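Side-chain contacts in inositol 2-dehydrogenase (Sinorhizobium meliloti, PDB 4HKT), which catalyses the NAD-dependent oxidation of myo-inositol to scyllo-inosose, the first step in breaking myo-inositol down to acetyl-CoA: residues G15-K20 against E282-E287; F121-D126 against Y236-E241; S151-A156 against H273-T278; V197-A202 against S229-Y234. One frame throughout, in Å; residues are numbered along the deposited sequence. Where two conformers were deposited one is given.

Contact 1: G15-K20 against E282-E287. With EDO (1,2-ethanediol), chain V.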
loop_
_atom_site.group_PDB
_atom_site.type_symbol
_atom_site.label_atom_id
_atom_site.label_comp_id
_atom_site.label_asym_id
_atom_site.label_seq_id
_atom_site.Cartn_x
_atom_site.Cartn_y
_atom_site.Cartn_z
ATOM N N GLY B 15 -7.271 32.047 10.154
ATOM C CA GLY B 15 -8.503 32.485 10.800
ATOM C C GLY B 15 -9.746 31.782 10.286
ATOM O O GLY B 15 -10.648 31.441 11.067
ATOM N N LYS B 16 -9.815 31.577 8.974
ATOM C CA LYS B 16 -10.972 30.913 8.362
ATOM C C LYS B 16 -11.101 29.471 8.845
ATOM O O LYS B 16 -12.196 28.981 9.084
ATOM C CB LYS B 16 -10.875 30.938 6.833
ATOM C CG LYS B 16 -11.047 32.317 6.198
ATOM C CD LYS B 16 -11.048 32.229 4.668
ATOM C CE LYS B 16 -11.551 33.502 3.999
ATOM N NZ LYS B 16 -10.452 34.347 3.446
ATOM N N VAL B 17 -9.967 28.808 9.020
ATOM C CA VAL B 17 -9.949 27.412 9.413
ATOM C C VAL B 17 -10.487 27.262 10.837
ATOM O O VAL B 17 -11.249 26.328 11.133
ATOM C CB VAL B 17 -8.520 26.843 9.309
ATOM C CG1 VAL B 17 -8.389 25.568 10.094
ATOM C CG2 VAL B 17 -8.126 26.623 7.846
ATOM N N HIS B 18 -10.085 28.174 11.724
ATOM C CA HIS B 18 -10.619 28.190 13.092
ATOM C C HIS B 18 -12.081 28.610 13.184
ATOM O O HIS B 18 -12.817 28.096 13.997
ATOM C CB HIS B 18 -9.759 29.065 13.994
ATOM C CG HIS B 18 -8.417 28.480 14.249
ATOM N ND1 HIS B 18 -8.247 27.320 14.970
ATOM C CD2 HIS B 18 -7.188 28.849 13.827
ATOM C CE1 HIS B 18 -6.962 27.024 15.020
ATOM N NE2 HIS B 18 -6.299 27.932 14.324
ATOM N N ALA B 19 -12.488 29.553 12.354
ATOM C CA ALA B 19 -13.884 29.913 12.247
ATOM C C ALA B 19 -14.713 28.651 11.979
ATOM O O ALA B 19 -15.714 28.375 12.674
ATOM C CB ALA B 19 -14.073 30.924 11.118
ATOM N N LYS B 20 -14.278 27.879 10.979
ATOM C CA LYS B 20 -14.950 26.624 10.619
ATOM C C LYS B 20 -14.981 25.657 11.791
ATOM O O LYS B 20 -16.008 25.024 12.044
ATOM C CB LYS B 20 -14.269 25.946 9.421
ATOM C CG LYS B 20 -14.847 24.570 9.091
ATOM C CD LYS B 20 -14.401 24.033 7.737
ATOM C CE LYS B 20 -15.370 22.939 7.278
ATOM N NZ LYS B 20 -14.899 22.155 6.104
ATOM N N GLU B 282 -9.833 17.627 10.581
ATOM C CA GLU B 282 -10.182 16.906 11.794
ATOM C C GLU B 282 -9.336 17.387 12.971
ATOM O O GLU B 282 -9.817 17.489 14.116
ATOM C CB GLU B 282 -10.042 15.387 11.621
ATOM C CG GLU B 282 -11.087 14.756 10.717
ATOM C CD GLU B 282 -10.679 13.371 10.290
ATOM O OE1 GLU B 282 -11.099 12.399 10.949
ATOM O OE2 GLU B 282 -9.895 13.269 9.328
ATOM N N ALA B 283 -8.061 17.672 12.708
ATOM C CA ALA B 283 -7.185 18.122 13.776
ATOM C C ALA B 283 -7.675 19.440 14.378
ATOM O O ALA B 283 -7.741 19.560 15.604
ATOM C CB ALA B 283 -5.740 18.225 13.289
ATOM N N TYR B 284 -8.032 20.405 13.532
ATOM C CA TYR B 284 -8.592 21.677 14.019
ATOM C C TYR B 284 -9.901 21.481 14.823
ATOM O O TYR B 284 -10.103 22.158 15.821
ATOM C CB TYR B 284 -8.814 22.657 12.884
ATOM C CG TYR B 284 -7.529 23.069 12.190
ATOM C CD1 TYR B 284 -6.514 23.719 12.892
ATOM C CD2 TYR B 284 -7.323 22.802 10.835
ATOM C CE1 TYR B 284 -5.318 24.078 12.257
ATOM C CE2 TYR B 284 -6.142 23.162 10.201
ATOM C CZ TYR B 284 -5.155 23.802 10.909
ATOM O OH TYR B 284 -4.006 24.179 10.267
ATOM N N ALA B 285 -10.756 20.534 14.428
ATOM C CA ALA B 285 -11.944 20.228 15.233
ATOM C C ALA B 285 -11.560 19.707 16.612
ATOM O O ALA B 285 -12.115 20.156 17.629
ATOM C CB ALA B 285 -12.861 19.236 14.519
ATOM N N ASN B 286 -10.602 18.777 16.654
ATOM C CA ASN B 286 -10.232 18.127 17.882
ATOM C C ASN B 286 -9.575 19.116 18.839
ATOM O O ASN B 286 -9.716 19.035 20.077
ATOM C CB ASN B 286 -9.246 16.974 17.593
ATOM C CG ASN B 286 -9.914 15.760 16.980
ATOM O OD1 ASN B 286 -11.139 15.617 17.009
ATOM N ND2 ASN B 286 -9.096 14.854 16.427
ATOM N N GLU B 287 -8.801 20.017 18.251
ATOM C CA GLU B 287 -8.069 21.040 18.978
ATOM C C GLU B 287 -9.018 21.998 19.717
ATOM O O GLU B 287 -8.858 22.233 20.908
ATOM C CB GLU B 287 -7.238 21.800 17.946
ATOM C CG GLU B 287 -6.490 23.023 18.384
ATOM C CD GLU B 287 -5.725 23.614 17.205
ATOM O OE1 GLU B 287 -6.358 24.089 16.257
ATOM O OE2 GLU B 287 -4.492 23.567 17.198
HETATM C C1 EDO V . -10.345 16.043 21.021
HETATM O O1 EDO V . -10.653 17.126 21.873
HETATM C C2 EDO V . -8.884 15.716 21.235
HETATM O O2 EDO V . -8.468 14.711 20.322
#
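Tyr-284 is met by two neighbours from different directions: Val-17 lies over one face of its ring, while its edge is turned toward the face of His-18. The second pair is an offset edge-to-face stack, with ring centroids 5.5 Å apart and planes at 76°. Val-17 offers CG1, the branch anti to its backbone N, in a CH-pi arrangement; the modelled approach is implausibly short, so only its placement over the face is secure. The contact joins helix 13-24, which follows the first Rossmann strand and carries Gly-15 of a sequence consistent with the GxGxxG motif, to helix 281-297 from late in the chain. The short axes cross at -62° and approach to 9.6 Å. Glu-287, extended beyond CG, brings OE1 to the edge of the imidazole, 3.2 Å from His-18 CE1, with carboxylate and ring planes 30° apart. NE2 of His-18 is hydrogen-bonded to Glu-93, whereas the buried ND1 has no partner in the model.

Contact 2: F121-D126 against Y236-E241. With EDO (1,2-ethanediol), chain S; EDO (1,2-ethanediol), chain C.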
loop_
_atom_site.group_PDB
_atom_site.type_symbol
_atom_site.label_atom_id
_atom_site.label_comp_id
_atom_site.label_asym_id
_atom_site.label_seq_id
_atom_site.Cartn_x
_atom_site.Cartn_y
_atom_site.Cartn_z
ATOM N N PHE B 121 -0.356 23.974 18.081
ATOM C CA PHE B 121 0.397 22.905 17.427
ATOM C C PHE B 121 -0.655 21.859 17.090
ATOM O O PHE B 121 -0.825 20.884 17.800
ATOM C CB PHE B 121 1.485 22.347 18.314
ATOM C CG PHE B 121 2.667 23.272 18.499
ATOM C CD1 PHE B 121 3.317 23.796 17.424
ATOM C CD2 PHE B 121 3.192 23.493 19.747
ATOM C CE1 PHE B 121 4.418 24.612 17.593
ATOM C CE2 PHE B 121 4.302 24.283 19.936
ATOM C CZ PHE B 121 4.912 24.864 18.855
ATOM N N ASN B 122 -1.361 22.103 16.009
ATOM C CA ASN B 122 -2.551 21.313 15.656
ATOM C C ASN B 122 -2.241 19.867 15.325
ATOM O O ASN B 122 -3.120 18.976 15.437
ATOM C CB ASN B 122 -3.251 21.950 14.469
ATOM C CG ASN B 122 -2.300 22.216 13.325
ATOM O OD1 ASN B 122 -1.485 23.118 13.393
ATOM N ND2 ASN B 122 -2.372 21.406 12.294
ATOM N N ARG B 123 -0.992 19.604 14.943
ATOM C CA ARG B 123 -0.602 18.256 14.569
ATOM C C ARG B 123 -0.729 17.287 15.709
ATOM O O ARG B 123 -0.964 16.112 15.486
ATOM C CB ARG B 123 0.785 18.224 13.926
ATOM C CG ARG B 123 0.815 19.046 12.662
ATOM C CD ARG B 123 2.191 19.056 12.030
ATOM N NE ARG B 123 2.293 20.161 11.086
ATOM C CZ ARG B 123 3.395 20.484 10.406
ATOM N NH1 ARG B 123 4.518 19.787 10.573
ATOM N NH2 ARG B 123 3.379 21.510 9.552
ATOM N N ARG B 124 -0.647 17.768 16.927
ATOM C CA ARG B 124 -0.865 16.910 18.060
ATOM C C ARG B 124 -2.328 16.372 18.160
ATOM O O ARG B 124 -2.567 15.451 18.933
ATOM C CB ARG B 124 -0.551 17.647 19.341
ATOM C CG ARG B 124 0.895 17.954 19.613
ATOM C CD ARG B 124 0.981 18.485 21.007
ATOM N NE ARG B 124 2.341 18.815 21.341
ATOM C CZ ARG B 124 2.880 18.610 22.525
ATOM N NH1 ARG B 124 2.160 18.079 23.533
ATOM N NH2 ARG B 124 4.147 18.952 22.714
ATOM N N PHE B 125 -3.273 16.982 17.426
ATOM C CA PHE B 125 -4.704 16.613 17.459
ATOM C C PHE B 125 -5.169 15.871 16.202
ATOM O O PHE B 125 -6.353 15.522 16.069
ATOM C CB PHE B 125 -5.559 17.877 17.698
ATOM C CG PHE B 125 -5.316 18.506 19.019
ATOM C CD1 PHE B 125 -5.805 17.925 20.160
ATOM C CD2 PHE B 125 -4.549 19.660 19.135
ATOM C CE1 PHE B 125 -5.567 18.487 21.408
ATOM C CE2 PHE B 125 -4.323 20.230 20.367
ATOM C CZ PHE B 125 -4.819 19.638 21.515
ATOM N N ASP B 126 -4.245 15.647 15.262
ATOM C CA ASP B 126 -4.532 14.857 14.066
ATOM C C ASP B 126 -4.866 13.414 14.472
ATOM O O ASP B 126 -4.128 12.818 15.283
ATOM C CB ASP B 126 -3.315 14.841 13.133
ATOM C CG ASP B 126 -3.565 14.042 11.898
ATOM O OD1 ASP B 126 -4.537 14.398 11.148
ATOM O OD2 ASP B 126 -2.868 13.005 11.723
ATOM N N TYR B 236 1.403 18.237 0.275
ATOM C CA TYR B 236 1.776 18.496 1.629
ATOM C C TYR B 236 2.213 17.182 2.296
ATOM O O TYR B 236 1.379 16.359 2.674
ATOM C CB TYR B 236 0.601 19.115 2.355
ATOM C CG TYR B 236 0.871 19.793 3.682
ATOM C CD1 TYR B 236 2.111 20.376 3.975
ATOM C CD2 TYR B 236 -0.153 19.910 4.632
ATOM C CE1 TYR B 236 2.316 21.044 5.164
ATOM C CE2 TYR B 236 0.037 20.574 5.810
ATOM C CZ TYR B 236 1.267 21.143 6.075
ATOM O OH TYR B 236 1.434 21.811 7.251
ATOM N N ASP B 237 3.518 16.980 2.356
ATOM C CA ASP B 237 4.112 15.744 2.868
ATOM C C ASP B 237 4.252 15.843 4.372
ATOM O O ASP B 237 4.885 16.726 4.856
ATOM C CB ASP B 237 5.479 15.529 2.186
ATOM C CG ASP B 237 6.056 14.135 2.403
ATOM O OD1 ASP B 237 5.505 13.323 3.209
ATOM O OD2 ASP B 237 7.092 13.871 1.756
ATOM N N GLN B 238 3.594 14.964 5.108
ATOM C CA GLN B 238 3.555 15.040 6.551
ATOM C C GLN B 238 3.653 13.631 7.098
ATOM O O GLN B 238 2.641 12.978 7.342
ATOM C CB GLN B 238 2.232 15.676 7.051
ATOM C CG GLN B 238 1.946 17.098 6.584
ATOM C CD GLN B 238 2.703 18.098 7.396
ATOM O OE1 GLN B 238 2.253 18.512 8.462
ATOM N NE2 GLN B 238 3.853 18.518 6.896
ATOM N N ARG B 239 4.875 13.146 7.287
ATOM C CA ARG B 239 5.082 11.789 7.795
ATOM C C ARG B 239 5.794 11.760 9.119
ATOM O O ARG B 239 6.634 12.601 9.400
ATOM C CB ARG B 239 5.879 10.987 6.805
ATOM C CG ARG B 239 5.039 10.513 5.640
ATOM C CD ARG B 239 5.977 9.859 4.652
ATOM N NE ARG B 239 6.677 10.833 3.833
ATOM C CZ ARG B 239 7.886 10.647 3.291
ATOM N NH1 ARG B 239 8.577 9.551 3.537
ATOM N NH2 ARG B 239 8.418 11.578 2.507
ATOM N N ILE B 240 5.438 10.785 9.942
ATOM C CA ILE B 240 6.162 10.532 11.170
ATOM C C ILE B 240 6.350 9.022 11.282
ATOM O O ILE B 240 5.521 8.208 10.816
ATOM C CB ILE B 240 5.466 11.075 12.422
ATOM C CG1 ILE B 240 4.069 10.419 12.599
ATOM C CG2 ILE B 240 5.335 12.591 12.355
ATOM C CD1 ILE B 240 3.448 10.693 13.956
ATOM N N GLU B 241 7.447 8.675 11.907
ATOM C CA GLU B 241 7.814 7.284 12.122
ATOM C C GLU B 241 8.577 7.167 13.415
ATOM O O GLU B 241 9.431 8.035 13.729
ATOM C CB GLU B 241 8.640 6.774 10.944
ATOM C CG GLU B 241 9.009 5.304 11.142
ATOM C CD GLU B 241 9.959 4.732 10.103
ATOM O OE1 GLU B 241 10.433 5.461 9.217
ATOM O OE2 GLU B 241 10.211 3.505 10.190
HETATM C C1 EDO S . 5.108 15.608 25.785
HETATM O O1 EDO S . 3.861 15.275 25.160
HETATM C C2 EDO S . 5.710 16.878 25.161
HETATM O O2 EDO S . 4.738 17.945 25.093
HETATM C C1 EDO C . 5.542 0.797 9.890
HETATM O O1 EDO C . 5.460 1.031 8.476
HETATM C C2 EDO C . 6.755 1.529 10.472
HETATM O O2 EDO C . 7.985 0.922 10.049
HETATM O O HOH W 1 5.184 21.437 7.247
HETATM O O HOH W 2 0.442 22.175 10.358
#
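Gln-238 sets its amide oxygen over the centre of the Arg-123 guanidinium, with OE1 3.0 Å from Arg-123 CZ and the two planes at 89°. An oxygen above the face cannot line up with the N-H bonds, which lie in the plane, so the attraction is probably electrostatic; OE1 instead shares a hydrogen bond with the hydroxyl of Tyr-280. A bend at chi2 (-80°) folds the Gln-238 chain back so that NE2 can donate to the backbone O of Asp-237 at 2.9 Å, from above that carbonyl's plane, which fixes the rotation of the amide. Arg-123 belongs to the 3-10 turn that leads from the last strand of the Rossmann sheet, 117-120, to helix 127-137, and Gln-238 to strand 237-244 of the C-terminal domain's mixed sheet; the pair therefore spans the passage between domains. Tyr-236 comes from the direction opposite to Arg-123, ring and guanidinium planes 83° apart, and its OH lies 3.0 Å from Arg-123 NH2. Two waters complete the setting. One accepts from both Arg-123 NH2 and Gln-238 NE2, the other from Arg-123 NE at 2.8 Å, in the guanidinium plane, and is bonded also to Tyr-236 OH. A leucine at Gln-238 would probably leave the Tyr-280 hydroxyl without its mate and the cation without an oxygen over its face. Asp-176 adds a long, weak ion pair at Arg-123 NH1.

Contact 3: S151-A156 against H273-T278. With EDO (1,2-ethanediol), chain X.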
loop_
_atom_site.group_PDB
_atom_site.type_symbol
_atom_site.label_atom_id
_atom_site.label_comp_id
_atom_site.label_asym_id
_atom_site.label_seq_id
_atom_site.Cartn_x
_atom_site.Cartn_y
_atom_site.Cartn_z
ATOM N N SER B 151 8.642 16.624 6.659
ATOM C CA SER B 151 7.621 17.634 6.371
ATOM C C SER B 151 8.059 18.413 5.147
ATOM O O SER B 151 9.201 18.838 5.077
ATOM C CB SER B 151 7.383 18.563 7.566
ATOM O OG SER B 151 6.841 17.836 8.678
ATOM N N ARG B 152 7.161 18.543 4.160
ATOM C CA ARG B 152 7.455 19.254 2.929
ATOM C C ARG B 152 6.221 20.022 2.543
ATOM O O ARG B 152 5.144 19.428 2.401
ATOM C CB ARG B 152 7.871 18.305 1.782
ATOM C CG ARG B 152 9.102 17.461 2.129
ATOM C CD ARG B 152 9.542 16.500 1.052
ATOM N NE ARG B 152 10.700 15.773 1.545
ATOM C CZ ARG B 152 11.023 14.519 1.253
ATOM N NH1 ARG B 152 10.331 13.792 0.411
ATOM N NH2 ARG B 152 12.081 13.969 1.838
ATOM N N ASP B 153 6.377 21.336 2.445
ATOM C CA ASP B 153 5.294 22.206 2.041
ATOM C C ASP B 153 5.085 22.119 0.523
ATOM O O ASP B 153 6.025 21.771 -0.223
ATOM C CB ASP B 153 5.607 23.652 2.440
ATOM C CG ASP B 153 5.430 23.914 3.912
ATOM O OD1 ASP B 153 4.981 23.020 4.661
ATOM O OD2 ASP B 153 5.763 25.046 4.344
ATOM N N PRO B 154 3.867 22.476 0.048
ATOM C CA PRO B 154 3.623 22.403 -1.381
ATOM C C PRO B 154 4.484 23.428 -2.117
ATOM O O PRO B 154 4.981 23.158 -3.194
ATOM C CB PRO B 154 2.114 22.687 -1.501
ATOM C CG PRO B 154 1.806 23.541 -0.310
ATOM C CD PRO B 154 2.701 23.027 0.784
ATOM N N SER B 155 4.733 24.573 -1.497
ATOM C CA SER B 155 5.564 25.579 -2.134
ATOM C C SER B 155 5.920 26.569 -1.073
ATOM O O SER B 155 5.341 26.537 0.013
ATOM C CB SER B 155 4.762 26.275 -3.256
ATOM O OG SER B 155 3.619 26.842 -2.668
ATOM N N ALA B 156 6.887 27.435 -1.364
ATOM C CA ALA B 156 7.447 28.346 -0.360
ATOM C C ALA B 156 6.594 29.598 -0.222
ATOM O O ALA B 156 5.988 30.019 -1.179
ATOM C CB ALA B 156 8.843 28.777 -0.768
ATOM N N HIS B 273 -2.860 16.306 -0.112
ATOM C CA HIS B 273 -3.537 17.555 0.144
ATOM C C HIS B 273 -2.658 18.726 -0.269
ATOM O O HIS B 273 -1.409 18.678 -0.127
ATOM C CB HIS B 273 -3.857 17.695 1.636
ATOM C CG HIS B 273 -4.932 16.773 2.140
ATOM N ND1 HIS B 273 -6.278 17.097 2.097
ATOM C CD2 HIS B 273 -4.856 15.570 2.753
ATOM C CE1 HIS B 273 -6.977 16.129 2.660
ATOM N NE2 HIS B 273 -6.137 15.192 3.065
ATOM N N ASP B 274 -3.276 19.794 -0.773
ATOM C CA ASP B 274 -2.516 20.985 -1.113
ATOM C C ASP B 274 -1.791 21.484 0.109
ATOM O O ASP B 274 -0.562 21.554 0.087
ATOM C CB ASP B 274 -3.388 22.108 -1.681
ATOM C CG ASP B 274 -3.958 21.763 -3.047
ATOM O OD1 ASP B 274 -3.329 20.970 -3.771
ATOM O OD2 ASP B 274 -5.044 22.264 -3.369
ATOM N N PHE B 275 -2.532 21.818 1.173
ATOM C CA PHE B 275 -1.882 22.418 2.366
ATOM C C PHE B 275 -2.664 22.117 3.660
ATOM O O PHE B 275 -3.460 21.176 3.705
ATOM C CB PHE B 275 -1.644 23.927 2.135
ATOM C CG PHE B 275 -0.406 24.508 2.829
ATOM C CD1 PHE B 275 0.538 23.711 3.506
ATOM C CD2 PHE B 275 -0.192 25.884 2.793
ATOM C CE1 PHE B 275 1.650 24.291 4.135
ATOM C CE2 PHE B 275 0.917 26.460 3.404
ATOM C CZ PHE B 275 1.837 25.667 4.076
ATOM N N PHE B 276 -2.400 22.867 4.724
ATOM C CA PHE B 276 -2.951 22.539 6.025
ATOM C C PHE B 276 -4.475 22.665 6.056
ATOM O O PHE B 276 -5.134 21.967 6.830
ATOM C CB PHE B 276 -2.297 23.403 7.119
ATOM C CG PHE B 276 -2.505 24.885 6.938
ATOM C CD1 PHE B 276 -3.758 25.472 7.200
ATOM C CD2 PHE B 276 -1.459 25.706 6.484
ATOM C CE1 PHE B 276 -3.949 26.831 7.010
ATOM C CE2 PHE B 276 -1.654 27.073 6.307
ATOM C CZ PHE B 276 -2.894 27.633 6.572
HETATM N N MSE B 277 -5.019 23.525 5.190
HETATM C CA MSE B 277 -6.447 23.825 5.156
HETATM C C MSE B 277 -7.248 22.560 5.091
HETATM O O MSE B 277 -8.194 22.399 5.854
HETATM C CB MSE B 277 -6.856 24.728 3.982
HETATM C CG MSE B 277 -6.289 26.158 4.064
HETATM SE SE MSE B 277 -4.391 26.297 3.508
HETATM C CE MSE B 277 -4.617 25.872 1.581
ATOM N N THR B 278 -6.914 21.654 4.183
ATOM C CA THR B 278 -7.676 20.416 4.111
ATOM C C THR B 278 -6.999 19.251 4.790
ATOM O O THR B 278 -7.686 18.347 5.214
ATOM C CB THR B 278 -8.095 19.993 2.697
ATOM O OG1 THR B 278 -6.964 19.953 1.844
ATOM C CG2 THR B 278 -9.176 20.929 2.129
HETATM C C1 EDO X . 4.452 28.077 6.495
HETATM O O1 EDO X . 4.719 29.449 6.785
HETATM C C2 EDO X . 5.035 27.133 7.554
HETATM O O2 EDO X . 5.222 25.838 6.979
#
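Asp-153 OD2 is held by a salt bridge from Arg-230 and by O2 of a bound 1,2-ethanediol at 2.8 Å, while the other carboxylate oxygen, OD1, rests 3.6 Å from Phe-275 CE1. With CG anti to the carbonyl carbon (chi1 -76°), the Asp-153 carboxylate swings to the ring, their planes 68° apart. Next along the chain, Pro-154 crosses the Phe-275 side chain at about a right angle and lays CD over one face, a CH-pi contact 3.9 Å from the ring centroid. Phe-276 CD2 covers the opposite face, and Tyr-236 meets the same ring edge-to-face. An alanine in place of Phe-275 would probably open a gap between Pro-154 and Phe-276 and deprive the Tyr-236 ring of its partner. Here the loop just past strand 144-152 meets the turn into helix 276-279, with Phe-275 at the N-cap position. Pro-154 CG also sits 3.1 Å from the buried, partnerless backbone O of Asp-274. Carbon and aromatic surface thus joins the segments, while Asp-153's charge is probably offset by Arg-230, which also serves Asp-171.

Contact 4: V197-A202 against S229-Y234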
loop_
_atom_site.group_PDB
_atom_site.type_symbol
_atom_site.label_atom_id
_atom_site.label_comp_id
_atom_site.label_asym_id
_atom_site.label_seq_id
_atom_site.Cartn_x
_atom_site.Cartn_y
_atom_site.Cartn_z
ATOM N N VAL B 197 19.929 26.559 0.478
ATOM C CA VAL B 197 19.003 27.158 -0.464
ATOM C C VAL B 197 19.129 26.371 -1.741
ATOM O O VAL B 197 20.068 26.561 -2.502
ATOM C CB VAL B 197 19.394 28.623 -0.699
ATOM C CG1 VAL B 197 18.451 29.308 -1.692
ATOM C CG2 VAL B 197 19.373 29.341 0.634
ATOM N N LEU B 198 18.191 25.461 -1.954
ATOM C CA LEU B 198 18.181 24.595 -3.103
ATOM C C LEU B 198 17.011 24.927 -4.042
ATOM O O LEU B 198 16.983 24.448 -5.174
ATOM C CB LEU B 198 18.008 23.137 -2.661
ATOM C CG LEU B 198 19.105 22.652 -1.714
ATOM C CD1 LEU B 198 18.918 21.232 -1.280
ATOM C CD2 LEU B 198 20.445 22.760 -2.395
ATOM N N ILE B 199 16.041 25.684 -3.558
ATOM C CA ILE B 199 14.774 25.806 -4.264
ATOM C C ILE B 199 14.686 27.149 -4.974
ATOM O O ILE B 199 14.399 27.209 -6.161
ATOM C CB ILE B 199 13.562 25.573 -3.320
ATOM C CG1 ILE B 199 13.565 24.112 -2.880
ATOM C CG2 ILE B 199 12.263 25.873 -4.050
ATOM C CD1 ILE B 199 12.790 23.878 -1.614
ATOM N N ASP B 200 14.959 28.222 -4.264
ATOM C CA ASP B 200 14.815 29.549 -4.882
ATOM C C ASP B 200 15.798 30.486 -4.262
ATOM O O ASP B 200 15.783 30.718 -3.041
ATOM C CB ASP B 200 13.369 30.053 -4.699
ATOM C CG ASP B 200 13.120 31.406 -5.383
ATOM O OD1 ASP B 200 14.077 32.051 -5.822
ATOM O OD2 ASP B 200 11.956 31.828 -5.460
ATOM N N LYS B 201 16.630 31.087 -5.099
ATOM C CA LYS B 201 17.724 31.926 -4.618
ATOM C C LYS B 201 17.191 33.138 -3.913
ATOM O O LYS B 201 17.839 33.683 -3.040
ATOM C CB LYS B 201 18.621 32.356 -5.800
ATOM C CG LYS B 201 19.732 33.369 -5.458
ATOM C CD LYS B 201 20.338 33.959 -6.736
ATOM C CE LYS B 201 20.790 35.411 -6.577
ATOM N NZ LYS B 201 22.002 35.532 -5.720
ATOM N N ALA B 202 15.988 33.564 -4.263
ATOM C CA ALA B 202 15.376 34.700 -3.561
ATOM C C ALA B 202 15.156 34.447 -2.071
ATOM O O ALA B 202 15.127 35.375 -1.289
ATOM C CB ALA B 202 14.048 35.102 -4.226
ATOM N N SER B 229 11.496 20.475 3.563
ATOM C CA SER B 229 11.677 21.154 2.291
ATOM C C SER B 229 10.494 22.109 2.070
ATOM O O SER B 229 9.331 21.792 2.359
ATOM C CB SER B 229 11.757 20.182 1.112
ATOM O OG SER B 229 11.817 20.913 -0.146
ATOM N N ARG B 230 10.810 23.293 1.586
ATOM C CA ARG B 230 9.771 24.246 1.294
ATOM C C ARG B 230 8.875 23.904 0.092
ATOM O O ARG B 230 7.867 24.577 -0.091
ATOM C CB ARG B 230 10.373 25.634 1.081
ATOM C CG ARG B 230 10.679 26.413 2.353
ATOM C CD ARG B 230 9.454 26.619 3.222
ATOM N NE ARG B 230 9.660 27.646 4.219
ATOM C CZ ARG B 230 8.772 28.008 5.127
ATOM N NH1 ARG B 230 7.580 27.433 5.155
ATOM N NH2 ARG B 230 9.072 28.956 6.012
ATOM N N ARG B 231 9.235 22.932 -0.746
ATOM C CA ARG B 231 8.516 22.693 -2.004
ATOM C C ARG B 231 8.510 21.225 -2.376
ATOM O O ARG B 231 9.586 20.587 -2.489
ATOM C CB ARG B 231 9.152 23.469 -3.172
ATOM C CG ARG B 231 8.401 23.326 -4.506
ATOM C CD ARG B 231 9.009 22.347 -5.513
ATOM N NE ARG B 231 10.344 22.774 -6.000
ATOM C CZ ARG B 231 11.491 22.242 -5.567
ATOM N NH1 ARG B 231 11.452 21.254 -4.650
ATOM N NH2 ARG B 231 12.675 22.667 -6.030
ATOM N N ALA B 232 7.295 20.687 -2.580
ATOM C CA ALA B 232 7.078 19.326 -3.072
ATOM C C ALA B 232 5.948 19.382 -4.101
ATOM O O ALA B 232 4.837 19.786 -3.753
ATOM C CB ALA B 232 6.677 18.427 -1.934
ATOM N N THR B 233 6.213 18.950 -5.323
ATOM C CA THR B 233 5.200 18.989 -6.394
ATOM C C THR B 233 3.992 18.107 -6.089
ATOM O O THR B 233 2.883 18.398 -6.536
ATOM C CB THR B 233 5.763 18.584 -7.759
ATOM O OG1 THR B 233 6.346 17.264 -7.713
ATOM C CG2 THR B 233 6.751 19.573 -8.199
ATOM N N TYR B 234 4.223 17.077 -5.285
ATOM C CA TYR B 234 3.201 16.095 -4.922
ATOM C C TYR B 234 2.308 16.507 -3.730
ATOM O O TYR B 234 1.391 15.767 -3.324
ATOM C CB TYR B 234 3.861 14.719 -4.725
ATOM C CG TYR B 234 5.109 14.730 -3.873
ATOM C CD1 TYR B 234 5.027 14.540 -2.513
ATOM C CD2 TYR B 234 6.373 14.956 -4.431
ATOM C CE1 TYR B 234 6.159 14.575 -1.715
ATOM C CE2 TYR B 234 7.523 14.978 -3.642
ATOM C CZ TYR B 234 7.393 14.787 -2.285
ATOM O OH TYR B 234 8.491 14.776 -1.474
HETATM O O HOH W 3 13.198 24.794 -7.834
#
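Both segments are largely irregular where they meet, and their backbones come nearest at Ile-199 and Arg-231, whose CA atoms are 7.3 Å apart. The 197-202 segment turns into helix 201-205 behind Asp-200, an N-cap residue whose OD1 accepts from Ala-202 N at 2.9 Å. Ile-199 carries the contact for its side. Its two branches divide the work: CG2, anti to the backbone N, sits over a face of the Arg-231 guanidinium toward the rim, and CG1, beside the backbone N (chi1 -67°), lies 3.6 Å from Arg-231 NH2. Beyond CG1, the CD1 methyl reaches Ser-229 OG at 3.4 Å and Arg-230 CB at 4.0 Å. Arg-231 was deposited in two conformers; in the one described, bends at chi2 and chi3 fold the chain so that its flat end covers the isoleucine. In this conformer a water in the guanidinium plane accepts from Arg-231 NH2 at 2.8 Å and donates to the backbone O of Ile-199, and NH2 also forms a salt bridge with Glu-145 of the second subunit, so that the packing borders an intersubunit contact. Arg-230 leads off to Asp-171 of helix 168-184 and to Asp-153 just past strand 144-152, while Ile-199 also touches Ser-211 of strand 211-218.

How the contacts relate
From the N terminus, helix 13-24 of the Rossmann domain opens the longest loop, closed when contact 1 reaches helix 281-297; the other three contacts nest inside it. Contact 2 starts after strand 117-120 and closes at strand 237-244, and contact 3 starts at the end of strand 144-152 and closes at residues 273-278, so these two cross. Contact 4, between 197-202 and 229-234, is nested within both. Contacts 2 and 3 meet on neighbouring strands of the mixed sheet, and contact 4 joins contact 3 where Asp-153 N approaches Ser-229 O. Contact 1 touches contact 2 through Asn-286 and Phe-125, tying helix 281-297 to the turn after the last Rossmann strand, and contact 3 through Tyr-284 and Phe-276.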